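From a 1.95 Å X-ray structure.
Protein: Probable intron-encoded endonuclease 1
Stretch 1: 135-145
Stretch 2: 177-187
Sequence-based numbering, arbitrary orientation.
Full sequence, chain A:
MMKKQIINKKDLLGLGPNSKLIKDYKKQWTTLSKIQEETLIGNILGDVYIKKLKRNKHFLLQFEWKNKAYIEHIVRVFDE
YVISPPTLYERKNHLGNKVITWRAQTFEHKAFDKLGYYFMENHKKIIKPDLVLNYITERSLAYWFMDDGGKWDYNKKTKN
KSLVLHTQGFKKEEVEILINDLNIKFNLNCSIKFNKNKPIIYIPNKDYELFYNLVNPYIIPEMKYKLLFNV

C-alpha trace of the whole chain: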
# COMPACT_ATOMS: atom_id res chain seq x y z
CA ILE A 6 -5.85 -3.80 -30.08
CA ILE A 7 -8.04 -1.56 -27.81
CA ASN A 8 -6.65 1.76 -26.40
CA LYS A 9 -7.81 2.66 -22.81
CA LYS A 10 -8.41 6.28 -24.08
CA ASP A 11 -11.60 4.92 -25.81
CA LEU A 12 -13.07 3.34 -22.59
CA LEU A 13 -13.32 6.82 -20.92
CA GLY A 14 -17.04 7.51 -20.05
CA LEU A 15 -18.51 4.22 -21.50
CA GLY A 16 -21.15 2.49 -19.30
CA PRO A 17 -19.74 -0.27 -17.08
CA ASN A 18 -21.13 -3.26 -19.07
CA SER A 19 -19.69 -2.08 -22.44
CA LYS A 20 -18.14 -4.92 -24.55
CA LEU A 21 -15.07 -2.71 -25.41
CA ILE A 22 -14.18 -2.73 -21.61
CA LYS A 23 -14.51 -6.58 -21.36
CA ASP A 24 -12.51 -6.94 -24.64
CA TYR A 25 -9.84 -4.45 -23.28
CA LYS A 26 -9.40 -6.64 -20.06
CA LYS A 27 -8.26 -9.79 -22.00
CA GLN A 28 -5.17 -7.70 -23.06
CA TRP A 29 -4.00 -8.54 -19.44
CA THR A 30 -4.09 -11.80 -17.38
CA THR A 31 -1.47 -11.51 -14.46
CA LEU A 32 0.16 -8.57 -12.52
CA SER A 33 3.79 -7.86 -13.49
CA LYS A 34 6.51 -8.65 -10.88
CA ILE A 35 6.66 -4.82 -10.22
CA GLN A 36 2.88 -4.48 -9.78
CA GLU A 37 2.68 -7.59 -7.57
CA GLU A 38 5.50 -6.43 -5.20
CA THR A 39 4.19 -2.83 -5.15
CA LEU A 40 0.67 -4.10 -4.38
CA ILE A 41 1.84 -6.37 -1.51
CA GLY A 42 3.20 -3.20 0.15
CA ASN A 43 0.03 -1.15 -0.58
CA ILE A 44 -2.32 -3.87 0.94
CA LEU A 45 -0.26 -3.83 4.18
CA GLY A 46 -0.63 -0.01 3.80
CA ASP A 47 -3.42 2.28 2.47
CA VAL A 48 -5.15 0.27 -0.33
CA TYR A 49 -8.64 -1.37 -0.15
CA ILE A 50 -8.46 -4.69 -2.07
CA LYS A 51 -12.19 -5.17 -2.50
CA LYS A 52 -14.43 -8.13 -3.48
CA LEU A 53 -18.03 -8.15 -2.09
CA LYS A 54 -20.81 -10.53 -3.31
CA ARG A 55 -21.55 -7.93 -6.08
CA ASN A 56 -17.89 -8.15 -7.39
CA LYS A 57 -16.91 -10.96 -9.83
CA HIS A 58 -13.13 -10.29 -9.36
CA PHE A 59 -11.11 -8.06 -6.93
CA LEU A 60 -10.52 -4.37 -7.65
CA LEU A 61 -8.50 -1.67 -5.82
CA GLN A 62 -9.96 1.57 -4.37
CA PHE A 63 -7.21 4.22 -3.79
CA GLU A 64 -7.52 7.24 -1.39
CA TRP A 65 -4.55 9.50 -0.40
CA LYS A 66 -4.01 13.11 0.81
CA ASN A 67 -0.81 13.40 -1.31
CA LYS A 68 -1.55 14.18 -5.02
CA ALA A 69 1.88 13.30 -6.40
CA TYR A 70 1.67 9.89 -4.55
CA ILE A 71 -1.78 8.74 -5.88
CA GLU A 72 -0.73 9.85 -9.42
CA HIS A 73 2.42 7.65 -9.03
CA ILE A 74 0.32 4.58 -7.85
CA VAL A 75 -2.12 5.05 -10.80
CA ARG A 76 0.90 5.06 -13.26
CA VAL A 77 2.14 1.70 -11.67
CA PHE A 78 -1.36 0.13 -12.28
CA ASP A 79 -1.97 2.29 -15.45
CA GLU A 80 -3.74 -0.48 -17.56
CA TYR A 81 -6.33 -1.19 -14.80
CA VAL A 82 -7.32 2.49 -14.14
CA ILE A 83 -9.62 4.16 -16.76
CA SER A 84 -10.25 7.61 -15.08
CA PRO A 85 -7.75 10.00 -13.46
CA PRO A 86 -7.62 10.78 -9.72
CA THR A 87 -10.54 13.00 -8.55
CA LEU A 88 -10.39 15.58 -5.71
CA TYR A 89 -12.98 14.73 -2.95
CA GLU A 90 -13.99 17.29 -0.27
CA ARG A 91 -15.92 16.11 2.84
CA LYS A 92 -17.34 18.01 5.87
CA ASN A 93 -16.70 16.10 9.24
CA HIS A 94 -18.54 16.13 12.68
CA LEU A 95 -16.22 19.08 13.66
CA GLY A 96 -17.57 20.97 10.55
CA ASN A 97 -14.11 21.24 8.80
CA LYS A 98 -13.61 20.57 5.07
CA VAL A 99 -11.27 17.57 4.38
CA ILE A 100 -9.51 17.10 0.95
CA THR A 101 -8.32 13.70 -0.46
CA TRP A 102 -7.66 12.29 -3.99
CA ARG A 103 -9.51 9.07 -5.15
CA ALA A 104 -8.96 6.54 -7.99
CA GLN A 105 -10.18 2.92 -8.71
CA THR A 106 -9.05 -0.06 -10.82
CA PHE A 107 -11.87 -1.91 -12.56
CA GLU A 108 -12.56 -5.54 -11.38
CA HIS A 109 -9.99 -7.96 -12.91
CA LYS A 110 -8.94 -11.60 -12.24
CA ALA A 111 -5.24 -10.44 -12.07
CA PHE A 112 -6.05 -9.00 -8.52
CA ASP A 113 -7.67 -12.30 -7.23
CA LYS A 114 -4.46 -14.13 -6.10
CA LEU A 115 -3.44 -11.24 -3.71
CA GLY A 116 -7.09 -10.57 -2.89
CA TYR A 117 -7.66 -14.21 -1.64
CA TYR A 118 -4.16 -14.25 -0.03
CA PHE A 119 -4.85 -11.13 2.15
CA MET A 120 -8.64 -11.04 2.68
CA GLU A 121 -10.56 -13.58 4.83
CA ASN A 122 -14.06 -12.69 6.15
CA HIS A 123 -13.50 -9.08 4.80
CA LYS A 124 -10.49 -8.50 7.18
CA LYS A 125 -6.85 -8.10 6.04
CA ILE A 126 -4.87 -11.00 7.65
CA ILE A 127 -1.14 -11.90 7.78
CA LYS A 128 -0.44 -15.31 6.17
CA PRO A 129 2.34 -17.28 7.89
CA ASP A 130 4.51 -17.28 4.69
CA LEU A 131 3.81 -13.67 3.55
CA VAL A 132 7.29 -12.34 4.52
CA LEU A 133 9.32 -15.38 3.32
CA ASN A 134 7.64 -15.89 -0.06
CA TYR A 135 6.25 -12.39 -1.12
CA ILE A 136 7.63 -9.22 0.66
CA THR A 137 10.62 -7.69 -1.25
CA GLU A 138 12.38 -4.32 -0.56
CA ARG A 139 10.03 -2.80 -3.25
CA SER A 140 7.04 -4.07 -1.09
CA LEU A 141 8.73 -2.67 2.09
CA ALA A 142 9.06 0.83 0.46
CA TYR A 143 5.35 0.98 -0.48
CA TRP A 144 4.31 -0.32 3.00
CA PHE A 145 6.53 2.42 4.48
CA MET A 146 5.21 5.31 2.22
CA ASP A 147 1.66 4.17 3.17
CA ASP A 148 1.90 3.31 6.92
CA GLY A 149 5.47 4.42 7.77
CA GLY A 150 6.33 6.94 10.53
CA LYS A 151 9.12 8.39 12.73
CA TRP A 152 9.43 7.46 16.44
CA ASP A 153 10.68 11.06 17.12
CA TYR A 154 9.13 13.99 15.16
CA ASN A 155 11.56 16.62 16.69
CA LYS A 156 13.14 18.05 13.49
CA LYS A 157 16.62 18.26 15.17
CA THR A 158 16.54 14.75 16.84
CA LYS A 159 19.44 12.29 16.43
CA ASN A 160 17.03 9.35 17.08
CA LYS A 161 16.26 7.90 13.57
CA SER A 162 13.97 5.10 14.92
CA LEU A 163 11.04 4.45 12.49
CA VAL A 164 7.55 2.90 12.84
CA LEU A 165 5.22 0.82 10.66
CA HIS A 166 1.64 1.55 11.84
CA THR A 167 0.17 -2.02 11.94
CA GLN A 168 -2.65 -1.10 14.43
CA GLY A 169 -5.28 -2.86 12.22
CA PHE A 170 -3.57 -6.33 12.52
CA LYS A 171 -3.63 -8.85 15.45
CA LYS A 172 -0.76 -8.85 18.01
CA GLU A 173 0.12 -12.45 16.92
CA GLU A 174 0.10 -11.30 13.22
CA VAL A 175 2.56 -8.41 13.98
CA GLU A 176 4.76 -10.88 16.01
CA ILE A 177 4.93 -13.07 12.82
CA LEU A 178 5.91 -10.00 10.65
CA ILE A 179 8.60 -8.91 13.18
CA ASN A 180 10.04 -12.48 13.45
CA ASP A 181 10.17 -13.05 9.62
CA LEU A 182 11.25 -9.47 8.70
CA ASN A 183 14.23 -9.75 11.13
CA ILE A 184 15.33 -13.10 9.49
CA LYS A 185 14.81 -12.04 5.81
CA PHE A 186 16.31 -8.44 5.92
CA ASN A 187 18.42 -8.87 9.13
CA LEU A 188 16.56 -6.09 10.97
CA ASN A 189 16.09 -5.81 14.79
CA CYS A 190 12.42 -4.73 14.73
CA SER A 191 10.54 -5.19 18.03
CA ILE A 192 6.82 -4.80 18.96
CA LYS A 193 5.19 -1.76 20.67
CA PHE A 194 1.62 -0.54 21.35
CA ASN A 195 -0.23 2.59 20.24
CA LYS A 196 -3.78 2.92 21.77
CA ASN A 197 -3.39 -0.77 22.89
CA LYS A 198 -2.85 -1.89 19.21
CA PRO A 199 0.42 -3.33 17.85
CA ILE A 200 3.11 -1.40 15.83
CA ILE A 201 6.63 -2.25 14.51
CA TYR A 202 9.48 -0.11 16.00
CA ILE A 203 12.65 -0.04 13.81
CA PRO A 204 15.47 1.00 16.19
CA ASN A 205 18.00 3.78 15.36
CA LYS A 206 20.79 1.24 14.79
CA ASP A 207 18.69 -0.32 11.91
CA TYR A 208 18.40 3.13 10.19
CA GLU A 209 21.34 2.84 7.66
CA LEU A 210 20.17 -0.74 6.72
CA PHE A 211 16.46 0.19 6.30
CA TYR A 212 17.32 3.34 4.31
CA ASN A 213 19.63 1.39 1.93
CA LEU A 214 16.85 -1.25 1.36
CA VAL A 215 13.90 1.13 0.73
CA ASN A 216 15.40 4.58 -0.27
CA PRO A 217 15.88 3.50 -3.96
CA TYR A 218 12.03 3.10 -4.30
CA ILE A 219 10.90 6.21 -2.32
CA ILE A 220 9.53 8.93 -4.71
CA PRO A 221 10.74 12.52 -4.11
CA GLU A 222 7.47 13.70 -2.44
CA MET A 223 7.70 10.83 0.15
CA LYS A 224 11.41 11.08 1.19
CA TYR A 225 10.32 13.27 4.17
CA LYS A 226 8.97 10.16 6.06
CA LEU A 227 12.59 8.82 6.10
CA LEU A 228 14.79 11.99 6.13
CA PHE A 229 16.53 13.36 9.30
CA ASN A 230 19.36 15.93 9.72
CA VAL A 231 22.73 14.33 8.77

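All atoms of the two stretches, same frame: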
# COMPACT_ATOMS: atom_id res chain seq x y z
N TYR A 135 6.90 -13.48 -0.32
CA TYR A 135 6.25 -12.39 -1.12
C TYR A 135 6.86 -11.01 -0.88
O TYR A 135 6.97 -10.31 -1.88
CB TYR A 135 4.74 -12.30 -0.87
CG TYR A 135 4.01 -13.56 -1.29
CD1 TYR A 135 3.61 -13.76 -2.60
CD2 TYR A 135 3.79 -14.58 -0.37
CE1 TYR A 135 2.97 -14.94 -2.98
CE2 TYR A 135 3.16 -15.76 -0.73
CZ TYR A 135 2.75 -15.94 -2.04
OH TYR A 135 2.11 -17.11 -2.36
N ILE A 136 7.16 -10.61 0.37
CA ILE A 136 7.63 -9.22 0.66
C ILE A 136 9.06 -9.03 0.12
O ILE A 136 9.94 -9.71 0.57
CB ILE A 136 7.51 -8.90 2.14
CG1 ILE A 136 6.04 -8.82 2.56
CG2 ILE A 136 8.26 -7.62 2.44
CD1 ILE A 136 5.80 -8.34 3.97
N THR A 137 9.26 -8.13 -0.83
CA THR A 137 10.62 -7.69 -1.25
C THR A 137 10.87 -6.26 -0.71
O THR A 137 9.99 -5.65 -0.08
CB THR A 137 10.76 -7.81 -2.79
OG1 THR A 137 10.01 -6.76 -3.39
CG2 THR A 137 10.28 -9.16 -3.30
N GLU A 138 12.06 -5.74 -0.91
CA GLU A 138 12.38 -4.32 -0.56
C GLU A 138 11.44 -3.36 -1.29
O GLU A 138 11.01 -2.39 -0.62
CB GLU A 138 13.83 -3.97 -0.92
CG GLU A 138 14.87 -4.79 -0.20
CD GLU A 138 15.31 -6.01 -0.97
OE1 GLU A 138 14.55 -6.46 -1.90
OE2 GLU A 138 16.40 -6.52 -0.64
N ARG A 139 11.02 -3.65 -2.55
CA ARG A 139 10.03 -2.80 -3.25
C ARG A 139 8.76 -2.78 -2.39
O ARG A 139 8.27 -1.66 -2.11
CB ARG A 139 9.84 -3.23 -4.71
CG ARG A 139 8.91 -2.33 -5.52
CD ARG A 139 8.66 -2.83 -6.95
NE ARG A 139 9.85 -2.75 -7.80
CZ ARG A 139 10.17 -1.71 -8.57
NH1 ARG A 139 9.39 -0.62 -8.58
NH2 ARG A 139 11.29 -1.75 -9.28
N SER A 140 8.25 -3.95 -1.95
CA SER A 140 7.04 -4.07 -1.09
C SER A 140 7.25 -3.24 0.19
O SER A 140 6.33 -2.50 0.59
CB SER A 140 6.67 -5.53 -0.71
OG SER A 140 6.70 -6.43 -1.81
N LEU A 141 8.42 -3.40 0.81
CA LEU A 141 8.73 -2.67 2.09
C LEU A 141 8.60 -1.16 1.90
O LEU A 141 8.07 -0.50 2.82
CB LEU A 141 10.16 -2.96 2.55
CG LEU A 141 10.40 -4.28 3.28
CD1 LEU A 141 11.85 -4.34 3.69
CD2 LEU A 141 9.49 -4.41 4.48
N ALA A 142 9.05 -0.63 0.75
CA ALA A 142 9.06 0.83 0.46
C ALA A 142 7.63 1.33 0.38
O ALA A 142 7.33 2.40 0.94
CB ALA A 142 9.79 1.15 -0.82
N TYR A 143 6.78 0.61 -0.32
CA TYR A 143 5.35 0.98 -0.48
C TYR A 143 4.65 0.89 0.88
O TYR A 143 3.88 1.80 1.20
CB TYR A 143 4.75 0.23 -1.68
CG TYR A 143 5.19 0.81 -3.00
CD1 TYR A 143 4.59 1.94 -3.54
CD2 TYR A 143 6.31 0.31 -3.66
CE1 TYR A 143 5.03 2.53 -4.73
CE2 TYR A 143 6.78 0.90 -4.84
CZ TYR A 143 6.15 2.01 -5.37
OH TYR A 143 6.61 2.55 -6.54
N TRP A 144 4.88 -0.17 1.65
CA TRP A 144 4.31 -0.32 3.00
C TRP A 144 4.73 0.90 3.81
O TRP A 144 3.89 1.51 4.47
CB TRP A 144 4.87 -1.57 3.63
CG TRP A 144 4.29 -1.94 4.94
CD1 TRP A 144 3.15 -1.48 5.53
CD2 TRP A 144 4.76 -3.02 5.74
NE1 TRP A 144 2.92 -2.17 6.69
CE2 TRP A 144 3.90 -3.12 6.85
CE3 TRP A 144 5.86 -3.90 5.64
CZ2 TRP A 144 4.09 -4.08 7.84
CZ3 TRP A 144 6.07 -4.82 6.64
CH2 TRP A 144 5.19 -4.91 7.72
N PHE A 145 5.98 1.27 3.71
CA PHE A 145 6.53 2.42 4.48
C PHE A 145 5.93 3.76 3.99
O PHE A 145 5.54 4.61 4.82
CB PHE A 145 8.06 2.40 4.48
CG PHE A 145 8.63 3.45 5.40
CD1 PHE A 145 8.65 3.26 6.77
CD2 PHE A 145 9.03 4.68 4.90
CE1 PHE A 145 9.05 4.28 7.63
CE2 PHE A 145 9.45 5.69 5.76
CZ PHE A 145 9.46 5.49 7.12
N ILE A 177 4.45 -12.32 14.03
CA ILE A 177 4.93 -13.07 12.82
C ILE A 177 5.75 -12.13 11.92
O ILE A 177 6.91 -12.52 11.56
CB ILE A 177 3.78 -13.75 12.05
CG1 ILE A 177 3.24 -14.96 12.83
CG2 ILE A 177 4.26 -14.19 10.68
CD1 ILE A 177 1.78 -15.21 12.64
N LEU A 178 5.21 -10.96 11.58
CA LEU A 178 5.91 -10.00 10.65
C LEU A 178 7.30 -9.70 11.21
O LEU A 178 8.33 -9.85 10.45
CB LEU A 178 5.09 -8.72 10.52
CG LEU A 178 3.82 -8.83 9.68
CD1 LEU A 178 2.91 -7.61 9.88
CD2 LEU A 178 4.15 -9.00 8.20
N ILE A 179 7.35 -9.36 12.52
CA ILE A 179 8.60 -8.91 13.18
C ILE A 179 9.60 -10.06 13.10
O ILE A 179 10.74 -9.81 12.67
CB ILE A 179 8.36 -8.47 14.63
CG1 ILE A 179 7.59 -7.15 14.73
CG2 ILE A 179 9.69 -8.41 15.34
CD1 ILE A 179 6.94 -6.95 16.05
N ASN A 180 9.17 -11.27 13.48
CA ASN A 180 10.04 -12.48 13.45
C ASN A 180 10.62 -12.70 12.04
O ASN A 180 11.87 -12.82 11.92
CB ASN A 180 9.29 -13.74 13.91
CG ASN A 180 10.24 -14.91 14.01
OD1 ASN A 180 10.36 -15.69 13.07
ND2 ASN A 180 11.00 -15.00 15.09
N ASP A 181 9.77 -12.69 11.01
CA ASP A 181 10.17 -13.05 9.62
C ASP A 181 10.91 -11.89 8.93
O ASP A 181 11.92 -12.15 8.19
CB ASP A 181 8.95 -13.53 8.85
CG ASP A 181 8.36 -14.78 9.49
OD1 ASP A 181 9.11 -15.44 10.20
OD2 ASP A 181 7.15 -15.03 9.34
N LEU A 182 10.49 -10.64 9.21
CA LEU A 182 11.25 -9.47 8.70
C LEU A 182 12.67 -9.52 9.21
O LEU A 182 13.55 -9.28 8.40
CB LEU A 182 10.59 -8.16 9.12
CG LEU A 182 9.34 -7.78 8.33
CD1 LEU A 182 8.63 -6.62 9.02
CD2 LEU A 182 9.70 -7.44 6.88
N ASN A 183 12.88 -9.80 10.51
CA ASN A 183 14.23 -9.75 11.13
C ASN A 183 15.13 -10.85 10.52
O ASN A 183 16.34 -10.59 10.32
CB ASN A 183 14.11 -9.77 12.65
CG ASN A 183 13.69 -8.44 13.25
OD1 ASN A 183 13.75 -7.37 12.62
ND2 ASN A 183 13.32 -8.50 14.52
N ILE A 184 14.57 -12.01 10.17
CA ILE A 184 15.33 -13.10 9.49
C ILE A 184 15.59 -12.71 8.03
O ILE A 184 16.75 -12.81 7.60
CB ILE A 184 14.59 -14.44 9.62
CG1 ILE A 184 14.72 -14.95 11.06
CG2 ILE A 184 15.09 -15.47 8.60
CD1 ILE A 184 13.50 -15.66 11.58
N LYS A 185 14.59 -12.26 7.28
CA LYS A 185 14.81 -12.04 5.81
C LYS A 185 15.68 -10.81 5.50
O LYS A 185 16.47 -10.91 4.55
CB LYS A 185 13.49 -11.94 5.05
CG LYS A 185 13.67 -11.94 3.54
CD LYS A 185 12.35 -12.01 2.84
CE LYS A 185 12.47 -12.21 1.36
NZ LYS A 185 11.10 -12.35 0.85
N PHE A 186 15.58 -9.69 6.23
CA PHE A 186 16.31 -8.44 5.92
C PHE A 186 17.37 -8.12 6.99
O PHE A 186 18.03 -7.09 6.88
CB PHE A 186 15.29 -7.32 5.72
CG PHE A 186 14.28 -7.61 4.64
CD1 PHE A 186 14.66 -7.62 3.31
CD2 PHE A 186 12.96 -7.87 4.96
CE1 PHE A 186 13.74 -7.93 2.32
CE2 PHE A 186 12.05 -8.17 3.96
CZ PHE A 186 12.44 -8.20 2.64
N ASN A 187 17.55 -9.03 7.94
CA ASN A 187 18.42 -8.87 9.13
C ASN A 187 18.17 -7.51 9.78
O ASN A 187 19.10 -6.77 9.99
CB ASN A 187 19.90 -9.12 8.80
CG ASN A 187 20.63 -9.62 10.03
OD1 ASN A 187 19.99 -10.07 11.00
ND2 ASN A 187 21.95 -9.52 10.03

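The centre of this contact is Phe186, which has more of its surface covered across the contact than any other residue. Leu141 CD1 sits over one face of the Phe186 ring, 3.9 Å from its centroid and 11° off the normal, a CH-pi contact. The other methyl of the same leucine serves a second partner: Leu141 CD2 meets Leu182 CD2 at 3.9 Å. About one turn later in its helix, Trp144 reaches back along the other: its CZ3 lies 3.9 Å from Leu182 CD1 and its CH2 4.1 Å from Leu178 CD1. The spacing is the rule here: Leu178, Leu182 and Phe186 recur every four residues and so line one side of their helix, while Leu141 and Trp144 answer at a spacing of three.

The helices, 138-145 and 177-186, run at 132° to each other with axes 13.1 Å apart at closest approach, a gap filled here by leucine, tryptophan and phenylalanine side chains.

Outward, the loop before helix 138-145 closes the contact. Ile136 CG2 packs 4.1 Å from Phe186 CE2, and its carbonyl lies at the ring edge, near the ring plane. There the apolar surface gives way to polarity: Lys185, fully extended, donates from NZ to Ile136 O at 2.9 Å, the sole hydrogen bond between the stretches.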